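Local structure of putative Oleoyl-[acyl-carrier protein] thioesterase (Lactobacillus plantarum, 2OWN) at residues Tyr68-Thr73 with Ala111-Ile116. The protein probably hydrolyses the thioester bond of oleoyl-acyl-carrier protein, releasing the free fatty acid from its carrier. Residues are numbered along the deposited sequence; the frame is centred on the assembly and turned at random.
Sequences YAIDIT and AYITSI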
loop_
_atom_site.group_PDB
_atom_site.type_symbol
_atom_site.label_atom_id
_atom_site.label_comp_id
_atom_site.label_asym_id
_atom_site.label_seq_id
_atom_site.Cartn_x
_atom_site.Cartn_y
_atom_site.Cartn_z
ATOM N N TYR B 68 -5.335 17.494 -10.066
ATOM C CA TYR B 68 -5.016 16.331 -10.933
ATOM C C TYR B 68 -6.167 16.089 -11.934
ATOM O O TYR B 68 -7.332 16.207 -11.562
ATOM C CB TYR B 68 -4.802 14.977 -10.227
ATOM C CG TYR B 68 -3.505 14.747 -9.515
ATOM C CD1 TYR B 68 -2.298 14.620 -10.244
ATOM C CD2 TYR B 68 -3.471 14.488 -8.131
ATOM C CE1 TYR B 68 -1.054 14.347 -9.586
ATOM C CE2 TYR B 68 -2.238 14.205 -7.454
ATOM C CZ TYR B 68 -1.034 14.137 -8.192
ATOM O OH TYR B 68 0.166 13.876 -7.547
ATOM N N ALA B 69 -5.802 15.781 -13.179
ATOM C CA ALA B 69 -6.719 15.385 -14.266
ATOM C C ALA B 69 -6.051 14.110 -14.803
ATOM O O ALA B 69 -4.907 14.187 -15.241
ATOM C CB ALA B 69 -6.837 16.438 -15.332
ATOM N N ILE B 70 -6.737 12.968 -14.728
ATOM C CA ILE B 70 -6.207 11.649 -15.138
ATOM C C ILE B 70 -7.081 11.075 -16.253
ATOM O O ILE B 70 -8.287 10.981 -16.058
ATOM C CB ILE B 70 -6.180 10.650 -13.943
ATOM C CG1 ILE B 70 -5.532 11.264 -12.681
ATOM C CG2 ILE B 70 -5.478 9.331 -14.338
ATOM C CD1 ILE B 70 -5.571 10.368 -11.472
ATOM N N ASP B 71 -6.471 10.741 -17.398
ATOM C CA ASP B 71 -7.123 10.139 -18.570
ATOM C C ASP B 71 -6.641 8.692 -18.555
ATOM O O ASP B 71 -5.467 8.460 -18.805
ATOM C CB ASP B 71 -6.711 10.885 -19.854
ATOM C CG ASP B 71 -7.350 10.324 -21.140
ATOM O OD1 ASP B 71 -8.260 9.470 -21.106
ATOM O OD2 ASP B 71 -6.938 10.786 -22.229
ATOM N N ILE B 72 -7.540 7.740 -18.278
ATOM C CA ILE B 72 -7.205 6.305 -18.184
ATOM C C ILE B 72 -7.717 5.486 -19.385
ATOM O O ILE B 72 -8.927 5.394 -19.586
ATOM C CB ILE B 72 -7.740 5.691 -16.842
ATOM C CG1 ILE B 72 -7.190 6.467 -15.629
ATOM C CG2 ILE B 72 -7.375 4.197 -16.723
ATOM C CD1 ILE B 72 -7.708 6.011 -14.308
ATOM N N THR B 73 -6.783 4.917 -20.169
ATOM C CA THR B 73 -7.078 4.012 -21.307
ATOM C C THR B 73 -7.347 2.645 -20.647
ATOM O O THR B 73 -8.368 2.005 -20.916
ATOM C CB THR B 73 -5.938 3.968 -22.339
ATOM O OG1 THR B 73 -5.762 5.279 -22.893
ATOM C CG2 THR B 73 -6.237 2.983 -23.469
ATOM N N ALA B 111 -2.156 5.356 -19.118
ATOM C CA ALA B 111 -2.702 6.542 -18.435
ATOM C C ALA B 111 -1.896 7.818 -18.730
ATOM O O ALA B 111 -0.697 7.746 -19.023
ATOM C CB ALA B 111 -2.816 6.309 -16.931
ATOM N N TYR B 112 -2.595 8.957 -18.692
ATOM C CA TYR B 112 -2.041 10.310 -18.918
ATOM C C TYR B 112 -2.568 11.206 -17.796
ATOM O O TYR B 112 -3.793 11.351 -17.658
ATOM C CB TYR B 112 -2.414 10.821 -20.309
ATOM C CG TYR B 112 -2.121 12.287 -20.561
ATOM C CD1 TYR B 112 -0.793 12.771 -20.553
ATOM C CD2 TYR B 112 -3.167 13.203 -20.851
ATOM C CE1 TYR B 112 -0.509 14.149 -20.802
ATOM C CE2 TYR B 112 -2.892 14.588 -21.109
ATOM C CZ TYR B 112 -1.563 15.040 -21.082
ATOM O OH TYR B 112 -1.288 16.358 -21.321
ATOM N N ILE B 113 -1.642 11.773 -17.013
ATOM C CA ILE B 113 -1.940 12.630 -15.873
ATOM C C ILE B 113 -1.394 14.038 -16.091
ATOM O O ILE B 113 -0.247 14.189 -16.528
ATOM C CB ILE B 113 -1.339 12.071 -14.548
ATOM C CG1 ILE B 113 -1.779 10.613 -14.295
ATOM C CG2 ILE B 113 -1.703 12.969 -13.346
ATOM C CD1 ILE B 113 -1.205 9.988 -13.018
ATOM N N THR B 114 -2.253 15.037 -15.858
ATOM C CA THR B 114 -1.898 16.466 -15.882
ATOM C C THR B 114 -2.131 16.937 -14.439
ATOM O O THR B 114 -2.983 16.371 -13.731
ATOM C CB THR B 114 -2.689 17.309 -16.913
ATOM O OG1 THR B 114 -4.087 17.313 -16.611
ATOM C CG2 THR B 114 -2.467 16.779 -18.319
ATOM N N SER B 115 -1.373 17.943 -14.004
ATOM C CA SER B 115 -1.477 18.474 -12.634
ATOM C C SER B 115 -0.977 19.901 -12.442
ATOM O O SER B 115 -0.197 20.390 -13.252
ATOM C CB SER B 115 -0.681 17.565 -11.695
ATOM O OG SER B 115 0.668 17.508 -12.113
ATOM N N ILE B 116 -1.429 20.514 -11.338
ATOM C CA ILE B 116 -1.066 21.871 -10.910
ATOM C C ILE B 116 -0.459 21.770 -9.495
ATOM O O ILE B 116 -1.020 21.078 -8.634
ATOM C CB ILE B 116 -2.273 22.850 -10.939
ATOM C CG1 ILE B 116 -2.894 22.949 -12.343
ATOM C CG2 ILE B 116 -1.861 24.263 -10.476
ATOM C CD1 ILE B 116 -1.987 23.516 -13.433
HETATM O O HOH W 1 -4.961 13.930 -17.943
#
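Ala111 opens the pairing opposite Ile72, a non-hydrogen-bonded position where Ala111 CA sits 3.4 Å from Asp71 O in a CA-H...O contact. Tyr112 follows as the hydrogen-bonded partner of Asp71. Asp71 N reaches Tyr112 O over 2.8 Å, almost straight and nearly along the C=O axis. Tyr112 N returns a more bent bond to Asp71 O, lying in the carbonyl plane. The Tyr112 ring stands with CG anti to the backbone N (chi1 169°), and Asp71 CB lies at its edge. Tyr112 OH is hydrogen-bonded to Glu99 on strand 95-103, the other neighbour of 109-121. Ile113 turns to the other face, towards helix 31-48, beside Ile70. These two side chains run side by side in the same direction, with Ile113 CG1 3.9 Å from Ile70 CG2. The second branch, Ile113 CG2, meets Tyr68 CD1 at 3.6 Å, where the two side chains cross obliquely. Thr114 returns to the Tyr112 face. Its N donates to Ala69 O at 175°. Thr114 O accepts a hydrogen bond from Ala69 N, which lies above the carbonyl plane. Thr114 OG1 touches Ala69 CB at 3.2 Å. A water donates to both Ala69 O and Tyr112 O, so each carbonyl accepts a second hydrogen bond. Ser115 CB approaches Tyr68 CD1 (3.7 Å), while Ser115 OG is hydrogen-bonded to Arg98 O. Tyr68 and Ile70 also touch Ile35 of helix 31-48. Strand 61-72 is held between 109-121 and strand 200-209 of the C-terminal hotdog domain. The pair thus lies where the two domains' sheets meet, in the double-hotdog fold of acyl-ACP thioesterases.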